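Local coordinates for ABC transporter ATP-binding/permease protein Rv1747 (Mycobacterium tuberculosis, PDB 6CCD) that takes part in translocating an unknown substrate across the membrane, the present piece being its FHA-1 domain, a phosphothreonine-peptide binding module, at residues A[12-17]-A[95-100]; A[26-31]-A[48-53]; A[41-46]-A[89-94]; A[58-63]-A[79-84]. One frame throughout, in Å; residues are numbered along the deposited sequence.

Contact 1 of 4, residues A[12-17]-A[95-100]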
# COMPACT_ATOMS: atom_id res chain seq x y z
N VAL A 12 -5.60 -2.08 5.62
CA VAL A 12 -4.15 -2.09 5.52
C VAL A 12 -3.56 -2.32 6.90
O VAL A 12 -3.77 -1.51 7.81
CB VAL A 12 -3.60 -0.77 4.95
CG1 VAL A 12 -2.07 -0.85 4.79
CG2 VAL A 12 -4.30 -0.42 3.62
N ARG A 13 -2.80 -3.40 7.05
CA ARG A 13 -2.14 -3.72 8.30
C ARG A 13 -0.63 -3.51 8.18
O ARG A 13 0.03 -4.13 7.34
CB ARG A 13 -2.43 -5.17 8.70
CG ARG A 13 -2.10 -5.49 10.15
CD ARG A 13 -2.82 -6.76 10.59
NE ARG A 13 -4.25 -6.70 10.30
CZ ARG A 13 -4.84 -7.37 9.32
NH1 ARG A 13 -4.13 -8.17 8.53
NH2 ARG A 13 -6.15 -7.24 9.12
N TYR A 14 -0.11 -2.61 9.00
CA TYR A 14 1.31 -2.32 9.02
C TYR A 14 1.85 -2.27 10.44
O TYR A 14 1.33 -1.51 11.25
CB TYR A 14 1.62 -0.99 8.33
CG TYR A 14 3.01 -0.52 8.68
CD1 TYR A 14 4.12 -1.18 8.18
CD2 TYR A 14 3.22 0.56 9.53
CE1 TYR A 14 5.39 -0.78 8.50
CE2 TYR A 14 4.50 0.97 9.86
CZ TYR A 14 5.58 0.29 9.34
OH TYR A 14 6.86 0.65 9.64
N GLU A 15 2.89 -3.05 10.71
CA GLU A 15 3.59 -3.00 12.00
C GLU A 15 2.72 -2.73 13.22
O GLU A 15 2.94 -1.77 13.96
CB GLU A 15 4.70 -1.95 11.95
CG GLU A 15 5.97 -2.46 11.29
CD GLU A 15 6.44 -3.76 11.89
OE1 GLU A 15 6.68 -3.81 13.12
OE2 GLU A 15 6.55 -4.75 11.14
N GLY A 16 1.71 -3.56 13.42
CA GLY A 16 0.85 -3.41 14.58
C GLY A 16 -0.24 -2.36 14.45
O GLY A 16 -1.01 -2.17 15.39
N SER A 17 -0.31 -1.68 13.30
CA SER A 17 -1.41 -0.73 13.05
C SER A 17 -2.38 -1.26 12.01
O SER A 17 -2.01 -2.06 11.16
CB SER A 17 -0.87 0.62 12.60
OG SER A 17 -0.15 1.24 13.63
N PRO A 95 9.76 -2.56 4.95
CA PRO A 95 8.48 -2.57 5.68
C PRO A 95 7.40 -3.35 4.93
O PRO A 95 7.23 -3.19 3.71
CB PRO A 95 8.14 -1.09 5.79
CG PRO A 95 9.49 -0.42 5.87
CD PRO A 95 10.38 -1.22 4.93
N ALA A 96 6.70 -4.22 5.65
CA ALA A 96 5.69 -5.06 5.03
C ALA A 96 4.30 -4.46 5.20
O ALA A 96 3.97 -3.94 6.28
CB ALA A 96 5.74 -6.48 5.63
N LEU A 97 3.49 -4.51 4.15
CA LEU A 97 2.09 -4.12 4.23
C LEU A 97 1.20 -5.34 3.94
O LEU A 97 1.41 -6.04 2.96
CB LEU A 97 1.77 -3.00 3.22
CG LEU A 97 2.64 -1.75 3.25
CD1 LEU A 97 2.30 -0.88 2.05
CD2 LEU A 97 2.48 -0.99 4.56
N ASP A 98 0.23 -5.58 4.81
CA ASP A 98 -0.74 -6.64 4.59
C ASP A 98 -2.06 -6.02 4.17
O ASP A 98 -2.60 -5.18 4.88
CB ASP A 98 -0.94 -7.48 5.86
CG ASP A 98 0.23 -8.39 6.14
OD1 ASP A 98 0.75 -8.99 5.17
OD2 ASP A 98 0.64 -8.52 7.31
N PHE A 99 -2.58 -6.45 3.02
CA PHE A 99 -3.84 -5.93 2.51
C PHE A 99 -4.95 -6.94 2.71
O PHE A 99 -4.75 -8.14 2.50
CB PHE A 99 -3.74 -5.58 1.03
CG PHE A 99 -2.73 -4.52 0.71
CD1 PHE A 99 -2.82 -3.27 1.29
CD2 PHE A 99 -1.71 -4.77 -0.19
CE1 PHE A 99 -1.90 -2.29 0.99
CE2 PHE A 99 -0.80 -3.79 -0.50
CZ PHE A 99 -0.88 -2.55 0.09
N GLU A 100 -6.13 -6.48 3.09
CA GLU A 100 -7.26 -7.40 3.15
C GLU A 100 -8.50 -6.71 2.62
O GLU A 100 -8.79 -5.58 2.99
CB GLU A 100 -7.44 -7.91 4.58
CG GLU A 100 -8.85 -8.27 4.97
CD GLU A 100 -8.93 -8.72 6.42
OE1 GLU A 100 -8.07 -9.54 6.81
OE2 GLU A 100 -9.84 -8.27 7.15
O HOH W 1 1.52 -6.21 8.82
O HOH W 2 4.11 -4.70 8.86
O HOH W 3 7.59 -4.61 8.52

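Contact 2 of 4, residues A[26-31]-A[48-53]. With SO4 (sulfate ion), chain C; SO4 (sulfate ion), chain B.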
# COMPACT_ATOMS: atom_id res chain seq x y z
N ASP A 26 -7.94 8.52 -3.23
CA ASP A 26 -6.64 7.85 -3.18
C ASP A 26 -6.06 7.87 -1.76
O ASP A 26 -6.09 8.90 -1.08
CB ASP A 26 -5.66 8.51 -4.14
CG ASP A 26 -6.07 8.36 -5.61
OD1 ASP A 26 -6.99 7.57 -5.92
OD2 ASP A 26 -5.44 9.03 -6.45
N VAL A 27 -5.53 6.73 -1.32
CA VAL A 27 -4.88 6.60 -0.01
C VAL A 27 -3.37 6.75 -0.17
O VAL A 27 -2.79 6.12 -1.04
CB VAL A 27 -5.19 5.24 0.63
CG1 VAL A 27 -4.56 5.13 2.01
CG2 VAL A 27 -6.69 5.02 0.72
N VAL A 28 -2.73 7.56 0.67
CA VAL A 28 -1.28 7.70 0.62
C VAL A 28 -0.57 6.88 1.70
O VAL A 28 -0.88 6.99 2.90
CB VAL A 28 -0.85 9.17 0.77
CG1 VAL A 28 0.67 9.29 0.77
CG2 VAL A 28 -1.47 10.01 -0.35
N VAL A 29 0.37 6.05 1.25
CA VAL A 29 1.29 5.31 2.11
C VAL A 29 2.67 5.94 1.96
O VAL A 29 3.16 6.09 0.85
CB VAL A 29 1.40 3.82 1.73
CG1 VAL A 29 2.36 3.08 2.69
CG2 VAL A 29 0.05 3.15 1.72
N GLY A 30 3.30 6.31 3.06
CA GLY A 30 4.64 6.84 2.94
C GLY A 30 5.20 7.40 4.22
O GLY A 30 4.60 7.27 5.29
N ARG A 31 6.36 8.03 4.09
CA ARG A 31 7.10 8.58 5.23
C ARG A 31 6.52 9.90 5.72
O ARG A 31 6.88 10.38 6.80
CB ARG A 31 8.57 8.77 4.84
CG ARG A 31 9.54 8.37 5.93
CD ARG A 31 10.99 8.65 5.53
NE ARG A 31 11.29 10.09 5.47
CZ ARG A 31 11.41 10.78 4.34
NH1 ARG A 31 11.27 10.17 3.17
NH2 ARG A 31 11.68 12.08 4.38
N HIS A 48 4.87 7.35 -0.91
CA HIS A 48 5.52 6.20 -1.53
C HIS A 48 4.56 5.39 -2.41
O HIS A 48 4.88 5.04 -3.56
CB HIS A 48 6.13 5.32 -0.42
CG HIS A 48 7.12 4.31 -0.91
ND1 HIS A 48 8.48 4.49 -0.81
CD2 HIS A 48 6.94 3.10 -1.50
CE1 HIS A 48 9.10 3.43 -1.32
NE2 HIS A 48 8.19 2.58 -1.75
N LEU A 49 3.38 5.07 -1.87
CA LEU A 49 2.34 4.37 -2.61
C LEU A 49 1.04 5.16 -2.64
O LEU A 49 0.74 5.88 -1.69
CB LEU A 49 2.01 3.02 -1.98
CG LEU A 49 3.10 1.98 -1.79
CD1 LEU A 49 2.44 0.74 -1.21
CD2 LEU A 49 3.79 1.66 -3.14
N LEU A 50 0.27 4.98 -3.71
CA LEU A 50 -1.14 5.37 -3.72
C LEU A 50 -1.97 4.11 -3.71
O LEU A 50 -1.72 3.20 -4.50
CB LEU A 50 -1.48 6.22 -4.94
CG LEU A 50 -0.67 7.52 -5.01
CD1 LEU A 50 -1.00 8.27 -6.29
CD2 LEU A 50 -0.97 8.38 -3.78
N LEU A 51 -2.96 4.04 -2.83
CA LEU A 51 -3.92 2.92 -2.88
C LEU A 51 -5.24 3.44 -3.40
O LEU A 51 -5.68 4.51 -2.99
CB LEU A 51 -4.12 2.29 -1.50
CG LEU A 51 -2.84 2.06 -0.68
CD1 LEU A 51 -3.18 1.46 0.69
CD2 LEU A 51 -1.88 1.14 -1.44
N ARG A 52 -5.90 2.71 -4.28
CA ARG A 52 -7.17 3.20 -4.81
C ARG A 52 -7.98 2.09 -5.43
O ARG A 52 -7.44 1.05 -5.81
CB ARG A 52 -6.95 4.32 -5.83
CG ARG A 52 -6.39 3.82 -7.17
CD ARG A 52 -5.81 4.97 -8.01
NE ARG A 52 -6.73 6.08 -8.28
CZ ARG A 52 -7.36 6.28 -9.44
NH1 ARG A 52 -7.17 5.44 -10.44
NH2 ARG A 52 -8.16 7.33 -9.59
N PHE A 53 -9.29 2.31 -5.49
CA PHE A 53 -10.20 1.35 -6.10
C PHE A 53 -10.47 1.80 -7.53
O PHE A 53 -11.02 2.88 -7.76
CB PHE A 53 -11.50 1.25 -5.30
CG PHE A 53 -12.40 0.13 -5.74
CD1 PHE A 53 -12.19 -1.16 -5.27
CD2 PHE A 53 -13.45 0.36 -6.61
CE1 PHE A 53 -13.01 -2.20 -5.68
CE2 PHE A 53 -14.27 -0.68 -7.02
CZ PHE A 53 -14.05 -1.96 -6.55
S SO4 C . -8.42 11.76 -5.09
O1 SO4 C . -9.76 12.20 -5.48
O2 SO4 C . -7.42 12.39 -5.96
O3 SO4 C . -8.17 12.13 -3.70
O4 SO4 C . -8.35 10.31 -5.23
S SO4 B . 11.24 11.86 -0.45
O1 SO4 B . 9.93 12.04 -1.05
O2 SO4 B . 12.17 11.38 -1.47
O3 SO4 B . 11.75 13.11 0.14
O4 SO4 B . 11.14 10.88 0.62
O HOH W 4 -9.58 9.05 -7.34

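Contact 3 of 4, residues A[41-46]-A[89-94]. With SO4 (sulfate ion), chain B.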
# COMPACT_ATOMS: atom_id res chain seq x y z
N HIS A 41 10.42 4.40 8.07
CA HIS A 41 11.76 3.94 7.70
C HIS A 41 12.37 4.77 6.56
O HIS A 41 11.68 5.11 5.60
CB HIS A 41 11.72 2.45 7.31
CG HIS A 41 13.07 1.81 7.32
ND1 HIS A 41 13.94 1.91 6.26
CD2 HIS A 41 13.72 1.12 8.29
CE1 HIS A 41 15.07 1.28 6.57
NE2 HIS A 41 14.95 0.79 7.79
N PRO A 42 13.67 5.11 6.67
CA PRO A 42 14.29 6.01 5.67
C PRO A 42 14.31 5.48 4.23
O PRO A 42 14.51 6.25 3.30
CB PRO A 42 15.73 6.18 6.19
CG PRO A 42 15.93 5.10 7.18
CD PRO A 42 14.58 4.82 7.78
N LEU A 43 14.08 4.18 4.04
CA LEU A 43 13.96 3.64 2.67
C LEU A 43 12.74 4.21 1.94
O LEU A 43 12.68 4.22 0.71
CB LEU A 43 13.84 2.13 2.72
CG LEU A 43 15.12 1.31 2.98
CD1 LEU A 43 14.73 -0.14 3.20
CD2 LEU A 43 16.04 1.45 1.79
N ILE A 44 11.77 4.68 2.71
CA ILE A 44 10.46 5.01 2.17
C ILE A 44 10.32 6.49 1.80
O ILE A 44 10.74 7.38 2.54
CB ILE A 44 9.38 4.60 3.19
CG1 ILE A 44 9.56 3.11 3.53
CG2 ILE A 44 7.96 4.83 2.66
CD1 ILE A 44 9.74 2.20 2.28
N SER A 45 9.75 6.75 0.62
CA SER A 45 9.49 8.11 0.16
C SER A 45 8.31 8.73 0.90
O SER A 45 7.50 8.02 1.48
CB SER A 45 9.24 8.11 -1.35
OG SER A 45 10.37 7.63 -2.05
N ARG A 46 8.20 10.06 0.88
CA ARG A 46 7.13 10.72 1.64
C ARG A 46 5.74 10.30 1.18
O ARG A 46 4.87 10.01 2.00
CB ARG A 46 7.31 12.23 1.55
CG ARG A 46 8.55 12.68 2.35
CD ARG A 46 8.75 14.16 2.36
NE ARG A 46 7.71 14.88 3.09
CZ ARG A 46 7.84 16.14 3.49
NH1 ARG A 46 8.97 16.79 3.24
NH2 ARG A 46 6.86 16.75 4.13
N ILE A 89 7.64 -2.56 0.80
CA ILE A 89 8.09 -1.34 0.15
C ILE A 89 9.52 -1.04 0.56
O ILE A 89 9.93 -1.37 1.68
CB ILE A 89 7.18 -0.16 0.50
CG1 ILE A 89 6.92 -0.09 2.01
CG2 ILE A 89 5.82 -0.29 -0.23
CD1 ILE A 89 6.04 1.10 2.41
N GLY A 90 10.28 -0.43 -0.35
CA GLY A 90 11.64 0.00 -0.06
C GLY A 90 12.71 -1.02 -0.40
O GLY A 90 13.84 -0.66 -0.69
N ASN A 91 12.34 -2.29 -0.36
CA ASN A 91 13.26 -3.40 -0.58
C ASN A 91 12.47 -4.69 -0.42
O ASN A 91 11.38 -4.64 0.14
CB ASN A 91 14.43 -3.38 0.43
CG ASN A 91 15.73 -2.88 -0.19
OD1 ASN A 91 15.90 -2.88 -1.41
ND2 ASN A 91 16.66 -2.46 0.66
N PRO A 92 13.00 -5.83 -0.89
CA PRO A 92 12.29 -7.10 -0.67
C PRO A 92 12.06 -7.40 0.81
O PRO A 92 11.09 -8.08 1.16
CB PRO A 92 13.23 -8.14 -1.31
CG PRO A 92 14.56 -7.48 -1.37
CD PRO A 92 14.24 -6.03 -1.65
N ASP A 93 12.95 -6.93 1.67
CA ASP A 93 12.78 -7.09 3.11
C ASP A 93 12.50 -5.77 3.81
O ASP A 93 12.75 -5.64 5.01
CB ASP A 93 14.01 -7.74 3.73
CG ASP A 93 15.25 -6.90 3.55
OD1 ASP A 93 15.23 -5.98 2.70
OD2 ASP A 93 16.25 -7.17 4.26
N GLY A 94 11.99 -4.78 3.07
CA GLY A 94 11.62 -3.52 3.68
C GLY A 94 10.30 -3.67 4.41
O GLY A 94 9.77 -4.78 4.49
S SO4 B . 11.24 11.86 -0.45
O1 SO4 B . 9.93 12.04 -1.05
O2 SO4 B . 12.17 11.38 -1.47
O3 SO4 B . 11.75 13.11 0.14
O4 SO4 B . 11.14 10.88 0.62

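Contact 4 of 4, residues A[58-63]-A[79-84]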
# COMPACT_ATOMS: atom_id res chain seq x y z
N TRP A 58 -9.13 -3.07 -5.94
CA TRP A 58 -8.15 -2.27 -5.22
C TRP A 58 -6.78 -2.48 -5.83
O TRP A 58 -6.43 -3.60 -6.20
CB TRP A 58 -8.11 -2.66 -3.73
CG TRP A 58 -9.24 -2.07 -2.95
CD1 TRP A 58 -10.39 -2.70 -2.58
CD2 TRP A 58 -9.34 -0.73 -2.47
NE1 TRP A 58 -11.20 -1.82 -1.89
CE2 TRP A 58 -10.57 -0.61 -1.81
CE3 TRP A 58 -8.49 0.38 -2.53
CZ2 TRP A 58 -10.98 0.58 -1.20
CZ3 TRP A 58 -8.90 1.56 -1.94
CH2 TRP A 58 -10.14 1.65 -1.28
N VAL A 59 -6.01 -1.39 -5.96
CA VAL A 59 -4.63 -1.51 -6.41
C VAL A 59 -3.69 -0.72 -5.50
O VAL A 59 -4.07 0.30 -4.94
CB VAL A 59 -4.45 -1.02 -7.87
CG1 VAL A 59 -5.14 -1.97 -8.82
CG2 VAL A 59 -4.98 0.41 -8.05
N ALA A 60 -2.47 -1.23 -5.37
CA ALA A 60 -1.38 -0.48 -4.74
C ALA A 60 -0.43 -0.02 -5.83
O ALA A 60 0.11 -0.84 -6.56
CB ALA A 60 -0.64 -1.33 -3.72
N ILE A 61 -0.24 1.29 -5.92
CA ILE A 61 0.53 1.92 -6.99
C ILE A 61 1.80 2.57 -6.47
O ILE A 61 1.75 3.38 -5.55
CB ILE A 61 -0.30 3.00 -7.72
CG1 ILE A 61 -1.57 2.38 -8.32
CG2 ILE A 61 0.55 3.70 -8.79
CD1 ILE A 61 -2.66 3.40 -8.64
N ASP A 62 2.94 2.20 -7.04
CA ASP A 62 4.22 2.87 -6.77
C ASP A 62 4.16 4.30 -7.30
O ASP A 62 4.02 4.50 -8.51
CB ASP A 62 5.38 2.10 -7.43
CG ASP A 62 6.76 2.66 -7.07
OD1 ASP A 62 6.85 3.71 -6.40
OD2 ASP A 62 7.76 2.04 -7.49
N ASN A 63 4.25 5.28 -6.40
CA ASN A 63 4.09 6.69 -6.76
C ASN A 63 5.43 7.33 -7.12
O ASN A 63 5.81 8.36 -6.55
CB ASN A 63 3.43 7.44 -5.59
CG ASN A 63 3.02 8.86 -5.93
OD1 ASN A 63 2.59 9.16 -7.04
ND2 ASN A 63 3.16 9.75 -4.95
N VAL A 79 0.45 -3.34 -7.73
CA VAL A 79 -0.01 -4.64 -7.26
C VAL A 79 -1.54 -4.67 -7.26
O VAL A 79 -2.18 -3.79 -6.69
CB VAL A 79 0.53 -4.98 -5.85
CG1 VAL A 79 -0.19 -6.20 -5.26
CG2 VAL A 79 2.03 -5.21 -5.89
N ASP A 80 -2.11 -5.68 -7.91
CA ASP A 80 -3.56 -5.86 -7.89
C ASP A 80 -3.94 -6.63 -6.62
O ASP A 80 -3.37 -7.68 -6.31
CB ASP A 80 -4.05 -6.60 -9.15
CG ASP A 80 -3.82 -5.80 -10.44
OD1 ASP A 80 -4.42 -4.71 -10.61
OD2 ASP A 80 -3.03 -6.25 -11.29
N ILE A 81 -4.91 -6.09 -5.88
CA ILE A 81 -5.36 -6.69 -4.63
C ILE A 81 -6.77 -7.27 -4.77
O ILE A 81 -7.76 -6.55 -4.62
CB ILE A 81 -5.36 -5.63 -3.51
CG1 ILE A 81 -4.04 -4.86 -3.50
CG2 ILE A 81 -5.66 -6.28 -2.16
CD1 ILE A 81 -4.09 -3.54 -2.70
N TYR A 82 -6.86 -8.56 -5.03
CA TYR A 82 -8.16 -9.21 -5.26
C TYR A 82 -8.85 -9.63 -3.97
O TYR A 82 -10.04 -9.40 -3.78
CB TYR A 82 -7.99 -10.43 -6.16
CG TYR A 82 -7.37 -10.10 -7.49
CD1 TYR A 82 -8.15 -9.67 -8.55
CD2 TYR A 82 -6.00 -10.20 -7.68
CE1 TYR A 82 -7.59 -9.36 -9.77
CE2 TYR A 82 -5.43 -9.90 -8.90
CZ TYR A 82 -6.23 -9.48 -9.94
OH TYR A 82 -5.66 -9.17 -11.15
N ASP A 83 -8.09 -10.26 -3.08
CA ASP A 83 -8.64 -10.69 -1.80
C ASP A 83 -7.71 -10.37 -0.64
O ASP A 83 -8.09 -9.71 0.32
CB ASP A 83 -8.94 -12.19 -1.81
CG ASP A 83 -9.53 -12.67 -0.50
OD1 ASP A 83 -10.68 -12.27 -0.18
OD2 ASP A 83 -8.86 -13.43 0.23
N ALA A 84 -6.49 -10.87 -0.73
CA ALA A 84 -5.52 -10.65 0.32
C ALA A 84 -4.12 -10.69 -0.28
O ALA A 84 -3.89 -11.36 -1.28
CB ALA A 84 -5.66 -11.68 1.42
O HOH W 5 -10.17 -5.48 -4.69

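Contact 1 of 4, residues A[12-17]-A[95-100]
V12 and F99 form the apolar centre, their side chains lying side by side and pointing the same way off the sheet. V12 CG2 meets the phenyl ring at its edge, in the ring plane, 4.0 Å from F99 CD1. L51 of the facing sheet touches both residues, which places this side of the ladder in the core. Further along, Y14 crosses L97 obliquely, with Y14 CB 3.9 Å from L97 CD2. In the Y14 conformer given, one of two deposited, CG is anti to the backbone N (chi1 164°). Tentatively, the ring edge meets A96 O in plane, CD1 being 3.4 Å from that oxygen, while Y14 CE1 lies 3.9 Å from P95 CB. E15 CB sits over the centre of one ring face.

Between these groups the backbone is held by R13 N to D98 O, 2.8 Å and nearly straight at 176°, and by D98 N to R13 O, 2.9 Å. On the outer face the CB atoms of R13 and D98 abut. The R13 guanidinium is modelled in two conformers: NE forms a salt bridge with E18, and in the conformer given NH2 makes a long, tentative ion pair, 3.8 Å, with E100 OE1. A water bridges R13 O and D98 OD2 at this polar edge. With strand directions 154° apart, this is the antiparallel ladder joining the first and last strands of the FHA beta-sandwich.

Contact 2 of 4, residues A[26-31]-A[48-53]
V27-V29 and L49-L51 pair as antiparallel strands whose directions differ by 153°, and the ladder ends in a classic beta bulge at H48 and L49, both opposite V29. The bulge is diagnosed by V29 O, which accepts from H48 N at 2.8 Å and L49 N at 2.9 Å; farther along, V27 N reaches L51 O at 2.8 Å.

V27, V29, L49 and L51 project to the inner face of this FHA sheet, where V29 CG2 packs 3.8 Å from L51 CD1; L97 of the other sheet touches V29 and L49, and F99 touches L51. On the outer face V28 and L50 lie alongside each other, CG2 to CD2. After V29, G30 leads to R31, whose NH1 donates to O4 of a sulfate (chain B) at 2.7 Å. R46 N also binds this ion, probably from the crystallisation liquor, at a site consistent with the phosphate pocket of FHA domains.

At the other end, D26 N holds a second sulfate (chain C). The carboxylate and guanidinium planes of D26 and R52 stand 82° apart: in a salt bridge, R52 NE donates in its guanidinium plane to the syn side of D26 OD1, 2.8 Å away and 32° out of the carboxylate plane.

Contact 3 of 4, residues A[41-46]-A[89-94]
I44 N donates to H41 O at 2.9 Å, closing the type I turn H41-I44 that presents I44 and L43 to I89, at the end of strand 84-89, and G90 of the loop that follows. L43 N adds a second tie within the turn, 3.2 Å to H41 ND1, nearly straight at 169° though tilted from the imidazole plane. No hydrogen bond passes between the two segments, so they meet by packing.

The tightest part is I44 CD1, which lies 3.6 Å from I89 CG1 and equally near the I89 carbonyl oxygen, the two side chains crossing at about a right angle. In I89, CG1 lies between the backbone N and the carbonyl carbon (chi1 48°), and I44 CD1 meets it from the carbonyl side. The same methyl comes 3.7 Å from G90 CA; G90 has no side chain, and a CB here would run into that methyl and, at this phi of 92°, into the preceding carbonyl O. L43 reaches farther out: its CD2 stands 3.9 Å from G90 O, and its CD1 touches N91 ND2, again at about a right angle.

Beyond the turn R46 N donates to O1 of a sulfate (chain B), probably from the crystallisation liquor, at 3.3 Å; R31 NH1 also bonds it. Such packing of loops at the same end as this ion is consistent with the phosphothreonine-recognition end of an FHA domain.

Contact 4 of 4, residues A[58-63]-A[79-84]
W58-A60 and V79-I81 face each other in antiparallel strands, 158° between directions, and the backbone bonds form the first class of evidence. A60 N to V79 O measures 2.9 Å and V79 N to A60 O 2.8 Å, a reciprocal pair. I81 N donates to W58 O at 2.9 Å with the donor tilted from the carbonyl plane. In place of a direct return bond, a water accepts from W58 N and donates to I81 O, at 2.6 Å from the latter.

Apolar packing comes next. Chi2 of 164° puts I81 CD1 3.9 Å from A60 N, near V59 C, and 4.2 Å from A60 CB. A60 and V79 stand on the same face as I81, and F99 of the other sheet touches A60 and I81, while V87 and L69 touch V79. W58 contributes its CB, 4.1 Å from I81 CB; its indole leads away, with NE1 bonded to P8 O and the ring edge-to-face with F53.

The opposite face is mixed. V59 and D80 lie alongside each other, and D80 OD1 comes 3.4 Å from V59 CG1; the same oxygen makes a weak, long ion pair with R57 NH2. The chemistry divides by face: aliphatic A60, V79 and I81 face the other sheet, the carboxylate of D80 is on the opposite face beside V59, and a water bridges W58 N and I81 O, which do not bond directly.

How the contacts relate
From the N terminus, 12-17 opens contact 1, whose partner 95-100 comes last, so the longest loop spans all the others. Segment 26-31 opens contact 2, and 41-46 opens contact 3 before 48-53 closes contact 2; those two therefore cross, and both touch one sulfate. Contact 4, from 58-63 to 79-84, follows contact 2 in series and lies within the span of contact 3, which 89-94 closes. Contacts 2 and 4 belong to one sheet, joined through neighbouring strands 49-54 and 57-62. Contact 1 belongs to the other sheet, and F99 and L97 pack across the interface. Contact 3 joins loops about 17 Å, centre to centre, from contact 4.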